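Putative acyl-[acyl-carrier-protein] desaturase DesA2 (Mycobacterium tuberculosis, PDB 1ZA0) probably introduces double bonds into acyl chains carried on acyl carrier protein, as a di-iron type 2 desaturase of mycobacterial fatty acid biosynthesis. Local coordinates at residues Asp30-His35 with Ala186-Arg191; His108-Ala113 with Val190-Phe195. All blocks are in the same frame, centred on the assembly; numbering follows the deposited sequence.

Interaction 1: residues Asp30-His35 with Ala186-Arg191; sequences DIWFAH and ARDEVR. With MN (manganese (II) ion), chain B; EDO (1,2-ethanediol), chain C.
Trp32 reaches from the loop after helix 9-27 to Asp188 on helix 176-206, indole nitrogen to carboxylate. Its CB heads for the helix; chi1 of 63° tucks CG between the backbone N and the carbonyl carbon, and the second torsion then turns the NE1 edge toward the aspartate. CG lies beside a bound 1,2-ethanediol. CD1 comes to 3.4 Å from both O1 and O2 of this molecule. Next along the rim, NE1 donates to Asp188 OD2 at 3.0 Å with an N-H...O angle of 156°. The acceptor stays close to the indole plane, yet the donor meets OD2 on its syn side and 32° out of the carboxylate plane. Farther out, CE2 and CZ2 pass Asp188 OD2 at 3.8 and 3.9 Å, and the six-membered ring continues onto His110 of helix 95-121. The ethanediol, probably from the crystallisation liquor, forms a second bridge: Trp32 N donates to its O1, and its O2 donates to Asp188 OD1 at 2.7 Å. Glu189, next to Asp188 in sequence, gives OE2 to the manganese at 2.1 Å, while its OE1 pairs with Lys76. Asp188 OD2 also bonds to His110 NE2. A carboxylate oxygen gripped by an indole N-H and an imidazole nitrogen would be expected to favour the anionic form, and the two partners on OD2 would restrain the group's rotation.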
loop_
_atom_site.group_PDB
_atom_site.type_symbol
_atom_site.label_atom_id
_atom_site.label_comp_id
_atom_site.label_asym_id
_atom_site.label_seq_id
_atom_site.Cartn_x
_atom_site.Cartn_y
_atom_site.Cartn_z
ATOM N N ASP A 30 6.748 7.785 14.511
ATOM C CA ASP A 30 7.696 6.883 15.195
ATOM C C ASP A 30 8.584 6.274 14.086
ATOM O O ASP A 30 8.273 5.201 13.545
ATOM C CB ASP A 30 6.902 5.799 15.927
ATOM C CG ASP A 30 7.790 4.840 16.716
ATOM O OD1 ASP A 30 8.981 5.133 17.004
ATOM O OD2 ASP A 30 7.347 3.733 17.088
ATOM N N ILE A 31 9.642 7.002 13.770
ATOM C CA ILE A 31 10.409 6.919 12.524
ATOM C C ILE A 31 11.205 5.659 12.527
ATOM O O ILE A 31 11.752 5.320 13.506
ATOM C CB ILE A 31 11.328 8.195 12.366
ATOM C CG1 ILE A 31 10.476 9.456 12.205
ATOM C CG2 ILE A 31 12.318 8.123 11.187
ATOM C CD1 ILE A 31 9.305 9.332 11.282
ATOM N N TRP A 32 11.184 4.942 11.419
ATOM C CA TRP A 32 12.047 3.765 11.210
ATOM C C TRP A 32 12.861 3.936 9.918
ATOM O O TRP A 32 12.545 4.770 9.092
ATOM C CB TRP A 32 11.204 2.487 11.177
ATOM C CG TRP A 32 10.215 2.382 10.066
ATOM C CD1 TRP A 32 8.985 2.972 9.987
ATOM C CD2 TRP A 32 10.316 1.537 8.905
ATOM N NE1 TRP A 32 8.324 2.578 8.837
ATOM C CE2 TRP A 32 9.120 1.696 8.154
ATOM C CE3 TRP A 32 11.305 0.667 8.419
ATOM C CZ2 TRP A 32 8.896 1.045 6.966
ATOM C CZ3 TRP A 32 11.076 0.019 7.250
ATOM C CH2 TRP A 32 9.885 0.223 6.510
ATOM N N PHE A 33 13.948 3.153 9.799
ATOM C CA PHE A 33 14.851 3.183 8.646
ATOM C C PHE A 33 14.857 1.808 8.006
ATOM O O PHE A 33 14.852 0.823 8.702
ATOM C CB PHE A 33 16.249 3.608 9.123
ATOM C CG PHE A 33 16.256 4.934 9.786
ATOM C CD1 PHE A 33 16.272 6.100 9.022
ATOM C CD2 PHE A 33 16.225 5.046 11.193
ATOM C CE1 PHE A 33 16.247 7.352 9.656
ATOM C CE2 PHE A 33 16.170 6.310 11.813
ATOM C CZ PHE A 33 16.193 7.442 11.050
ATOM N N ALA A 34 14.748 1.785 6.678
ATOM C CA ALA A 34 14.772 0.602 5.884
ATOM C C ALA A 34 16.003 -0.261 6.260
ATOM O O ALA A 34 15.869 -1.488 6.430
ATOM C CB ALA A 34 14.798 1.014 4.366
ATOM N N HIS A 35 17.168 0.373 6.389
ATOM C CA HIS A 35 18.421 -0.356 6.608
ATOM C C HIS A 35 18.436 -1.130 7.933
ATOM O O HIS A 35 19.177 -2.076 8.086
ATOM C CB HIS A 35 19.660 0.542 6.468
ATOM C CG HIS A 35 19.806 1.549 7.556
ATOM N ND1 HIS A 35 19.557 2.887 7.359
ATOM C CD2 HIS A 35 20.136 1.413 8.859
ATOM C CE1 HIS A 35 19.746 3.529 8.498
ATOM N NE2 HIS A 35 20.060 2.655 9.428
ATOM N N ALA A 186 2.722 -1.764 7.273
ATOM C CA ALA A 186 1.277 -1.817 7.542
ATOM C C ALA A 186 0.832 -0.624 8.399
ATOM O O ALA A 186 -0.229 -0.046 8.111
ATOM C CB ALA A 186 0.897 -3.066 8.217
ATOM N N ARG A 187 1.597 -0.314 9.433
ATOM C CA ARG A 187 1.322 0.818 10.323
ATOM C C ARG A 187 1.382 2.183 9.624
ATOM O O ARG A 187 0.578 3.101 9.929
ATOM C CB ARG A 187 2.246 0.804 11.511
ATOM C CG ARG A 187 2.010 -0.346 12.432
ATOM C CD ARG A 187 2.990 -0.440 13.599
ATOM N NE ARG A 187 2.943 -1.793 14.183
ATOM C CZ ARG A 187 1.966 -2.241 14.971
ATOM N NH1 ARG A 187 0.971 -1.415 15.382
ATOM N NH2 ARG A 187 2.006 -3.498 15.405
ATOM N N ASP A 188 2.295 2.324 8.678
ATOM C CA ASP A 188 2.344 3.505 7.833
ATOM C C ASP A 188 1.121 3.553 6.953
ATOM O O ASP A 188 0.529 4.615 6.828
ATOM C CB ASP A 188 3.608 3.563 6.961
ATOM C CG ASP A 188 4.851 3.899 7.729
ATOM O OD1 ASP A 188 4.829 4.484 8.858
ATOM O OD2 ASP A 188 5.973 3.621 7.242
ATOM N N GLU A 189 0.691 2.428 6.379
ATOM C CA GLU A 189 -0.439 2.430 5.513
ATOM C C GLU A 189 -1.757 2.822 6.255
ATOM O O GLU A 189 -2.610 3.494 5.658
ATOM C CB GLU A 189 -0.663 1.072 4.824
ATOM C CG GLU A 189 0.537 0.518 4.068
ATOM C CD GLU A 189 0.865 1.261 2.786
ATOM O OE1 GLU A 189 0.836 0.593 1.691
ATOM O OE2 GLU A 189 1.223 2.464 2.863
ATOM N N VAL A 190 -1.886 2.418 7.521
ATOM C CA VAL A 190 -3.011 2.837 8.353
ATOM C C VAL A 190 -3.055 4.381 8.480
ATOM O O VAL A 190 -4.127 5.025 8.375
ATOM C CB VAL A 190 -2.995 2.103 9.708
ATOM C CG1 VAL A 190 -3.942 2.771 10.749
ATOM C CG2 VAL A 190 -3.320 0.592 9.513
ATOM N N ARG A 191 -1.892 4.923 8.715
ATOM C CA ARG A 191 -1.691 6.354 8.807
ATOM C C ARG A 191 -1.962 7.094 7.507
ATOM O O ARG A 191 -2.582 8.177 7.518
ATOM C CB ARG A 191 -0.309 6.650 9.368
ATOM C CG ARG A 191 -0.195 6.302 10.802
ATOM C CD ARG A 191 1.250 6.223 11.303
ATOM N NE ARG A 191 2.067 7.419 11.098
ATOM C CZ ARG A 191 2.077 8.481 11.919
ATOM N NH1 ARG A 191 1.224 8.566 12.925
ATOM N NH2 ARG A 191 2.893 9.505 11.703
HETATM MN MN MN B . 0.763 4.038 1.603
HETATM C C1 EDO C . 8.681 5.961 8.132
HETATM O O1 EDO C . 9.721 6.118 9.054
HETATM C C2 EDO C . 7.373 6.421 8.741
HETATM O O2 EDO C . 7.031 5.708 9.913
HETATM O O HOH W 1 0.376 2.869 -0.182
#

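Interaction 2: residues His108-Ala113 with Val190-Phe195; sequences HLHAIA and VRHEEF. With MN (manganese (II) ion), chain B.
His110 and His192 have similar first torsions, chi1 -61° and -68°, each placing CG beside its own backbone N and anti to the carbonyl carbon. From the facing helices 95-121 and 176-206, these torsions send the two imidazoles toward each other; the nearest CA atoms of the two segments, those of His110 and His192, are 12.7 Å apart. They meet through single carbons, His110 CE1 and His192 CE1, at 4.0 Å. The ring planes are inclined by 27° but slid apart, with 5.9 Å between the centroids of His110 and His192, so there is little overlap to stack. This is the interior of the four-helix bundle of the ferritin-like di-iron proteins, in which histidines and carboxylates of the core helices carry the metals. His192 binds the manganese through ND1 at 2.3 Å; Glu107, Glu159, Glu189 and a water at 2.2 Å from the metal complete the site. Its other nitrogen, NE2, is hydrogen-bonded to Glu106, a second-shell group; with the ND1-metal bond, this restrains rotation of the imidazole. His110 is, by similarity, a ligand of the other iron, yet here its ND1 stays 4.9 Å from the manganese and is hydrogen-bonded to Lys76 NZ. Asp188 takes the NE2 end of the same ring, which is thus held at both nitrogens.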
loop_
_atom_site.group_PDB
_atom_site.type_symbol
_atom_site.label_atom_id
_atom_site.label_comp_id
_atom_site.label_asym_id
_atom_site.label_seq_id
_atom_site.Cartn_x
_atom_site.Cartn_y
_atom_site.Cartn_z
ATOM N N HIS A 108 8.487 5.633 -0.606
ATOM C CA HIS A 108 9.798 5.323 -1.116
ATOM C C HIS A 108 10.569 4.430 -0.143
ATOM O O HIS A 108 11.267 3.540 -0.543
ATOM C CB HIS A 108 10.626 6.580 -1.275
ATOM C CG HIS A 108 11.895 6.337 -2.015
ATOM N ND1 HIS A 108 12.887 7.283 -2.108
ATOM C CD2 HIS A 108 12.340 5.255 -2.705
ATOM C CE1 HIS A 108 13.871 6.814 -2.861
ATOM N NE2 HIS A 108 13.567 5.584 -3.233
ATOM N N LEU A 109 10.518 4.794 1.124
ATOM C CA LEU A 109 11.122 4.065 2.214
ATOM C C LEU A 109 10.709 2.584 2.234
ATOM O O LEU A 109 11.572 1.713 2.382
ATOM C CB LEU A 109 10.850 4.746 3.554
ATOM C CG LEU A 109 11.625 4.050 4.717
ATOM C CD1 LEU A 109 13.058 4.600 4.840
ATOM C CD2 LEU A 109 10.893 4.212 5.993
ATOM N N HIS A 110 9.432 2.319 1.998
ATOM C CA HIS A 110 8.880 0.999 1.928
ATOM C C HIS A 110 9.528 0.224 0.792
ATOM O O HIS A 110 9.960 -0.916 1.004
ATOM C CB HIS A 110 7.313 1.047 1.654
ATOM C CG HIS A 110 6.549 1.750 2.734
ATOM N ND1 HIS A 110 5.240 2.194 2.572
ATOM C CD2 HIS A 110 6.894 2.025 4.023
ATOM C CE1 HIS A 110 4.842 2.727 3.720
ATOM N NE2 HIS A 110 5.823 2.634 4.614
ATOM N N ALA A 111 9.611 0.856 -0.391
ATOM C CA ALA A 111 10.226 0.236 -1.573
ATOM C C ALA A 111 11.734 -0.097 -1.289
ATOM O O ALA A 111 12.211 -1.182 -1.624
ATOM C CB ALA A 111 10.078 1.150 -2.796
ATOM N N ILE A 112 12.462 0.784 -0.615
ATOM C CA ILE A 112 13.873 0.516 -0.361
ATOM C C ILE A 112 14.005 -0.678 0.570
ATOM O O ILE A 112 14.851 -1.565 0.346
ATOM C CB ILE A 112 14.564 1.727 0.289
ATOM C CG1 ILE A 112 14.611 2.941 -0.686
ATOM C CG2 ILE A 112 15.957 1.362 0.706
ATOM C CD1 ILE A 112 14.809 4.311 0.151
ATOM N N ALA A 113 13.221 -0.668 1.660
ATOM C CA ALA A 113 13.293 -1.736 2.664
ATOM C C ALA A 113 12.995 -3.103 1.976
ATOM O O ALA A 113 13.739 -4.059 2.132
ATOM C CB ALA A 113 12.300 -1.533 3.755
ATOM N N VAL A 190 -1.886 2.418 7.521
ATOM C CA VAL A 190 -3.011 2.837 8.353
ATOM C C VAL A 190 -3.055 4.381 8.480
ATOM O O VAL A 190 -4.127 5.025 8.375
ATOM C CB VAL A 190 -2.995 2.103 9.708
ATOM C CG1 VAL A 190 -3.942 2.771 10.749
ATOM C CG2 VAL A 190 -3.320 0.592 9.513
ATOM N N ARG A 191 -1.892 4.923 8.715
ATOM C CA ARG A 191 -1.691 6.354 8.807
ATOM C C ARG A 191 -1.962 7.094 7.507
ATOM O O ARG A 191 -2.582 8.177 7.518
ATOM C CB ARG A 191 -0.309 6.650 9.368
ATOM C CG ARG A 191 -0.195 6.302 10.802
ATOM C CD ARG A 191 1.250 6.223 11.303
ATOM N NE ARG A 191 2.067 7.419 11.098
ATOM C CZ ARG A 191 2.077 8.481 11.919
ATOM N NH1 ARG A 191 1.224 8.566 12.925
ATOM N NH2 ARG A 191 2.893 9.505 11.703
ATOM N N HIS A 192 -1.600 6.469 6.365
ATOM C CA HIS A 192 -1.837 7.046 5.077
ATOM C C HIS A 192 -3.357 7.099 4.816
ATOM O O HIS A 192 -3.941 8.129 4.327
ATOM C CB HIS A 192 -1.085 6.236 3.990
ATOM C CG HIS A 192 0.430 6.352 4.058
ATOM N ND1 HIS A 192 1.273 5.713 3.161
ATOM C CD2 HIS A 192 1.238 6.968 4.968
ATOM C CE1 HIS A 192 2.532 6.024 3.470
ATOM N NE2 HIS A 192 2.544 6.736 4.582
ATOM N N GLU A 193 -3.991 5.971 5.058
ATOM C CA GLU A 193 -5.395 5.883 4.851
ATOM C C GLU A 193 -6.160 6.947 5.719
ATOM O O GLU A 193 -7.138 7.523 5.237
ATOM C CB GLU A 193 -5.925 4.458 5.091
ATOM C CG GLU A 193 -7.428 4.367 4.770
ATOM C CD GLU A 193 -8.200 3.291 5.527
ATOM O OE1 GLU A 193 -7.573 2.479 6.255
ATOM O OE2 GLU A 193 -9.465 3.228 5.341
ATOM N N GLU A 194 -5.733 7.117 6.960
ATOM C CA GLU A 194 -6.411 7.954 7.960
ATOM C C GLU A 194 -6.355 9.397 7.383
ATOM O O GLU A 194 -7.324 10.123 7.367
ATOM C CB GLU A 194 -5.675 7.900 9.299
ATOM C CG GLU A 194 -6.128 8.845 10.417
ATOM C CD GLU A 194 -5.353 8.645 11.688
ATOM O OE1 GLU A 194 -4.360 7.870 11.644
ATOM O OE2 GLU A 194 -5.706 9.200 12.775
ATOM N N PHE A 195 -5.188 9.777 6.920
ATOM C CA PHE A 195 -4.947 11.109 6.351
ATOM C C PHE A 195 -5.817 11.360 5.150
ATOM O O PHE A 195 -6.618 12.319 5.162
ATOM C CB PHE A 195 -3.459 11.297 6.015
ATOM C CG PHE A 195 -2.992 12.746 5.980
ATOM C CD1 PHE A 195 -1.939 13.159 6.768
ATOM C CD2 PHE A 195 -3.556 13.657 5.123
ATOM C CE1 PHE A 195 -1.459 14.479 6.703
ATOM C CE2 PHE A 195 -3.104 14.985 5.076
ATOM C CZ PHE A 195 -2.068 15.395 5.880
HETATM MN MN MN B . 0.763 4.038 1.603
HETATM O O HOH W 1 0.376 2.869 -0.182
#

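The centres of interactions 1 and 2 lie about 6 Å apart, and both use helix 176-206, sharing Val190 and Arg191. Their direct join is the probable hydrogen bond between His110 NE2 and Asp188 OD2, 2.8 Å; the aspartate holds His110, by similarity an iron ligand, and would be second-shell to that iron. Beside it, Trp32 CZ2 packs on His110 CD2 at 3.7 Å, and Trp32 O lies 3.6 Å from Leu109 CD2, setting loop 30-35 against helix 95-121. Each contact also supplies a manganese ligand, Glu189 from one and His192 from the other. Polar links run from Trp32 through Asp188, His110 and Lys76 to Glu189 and the metal.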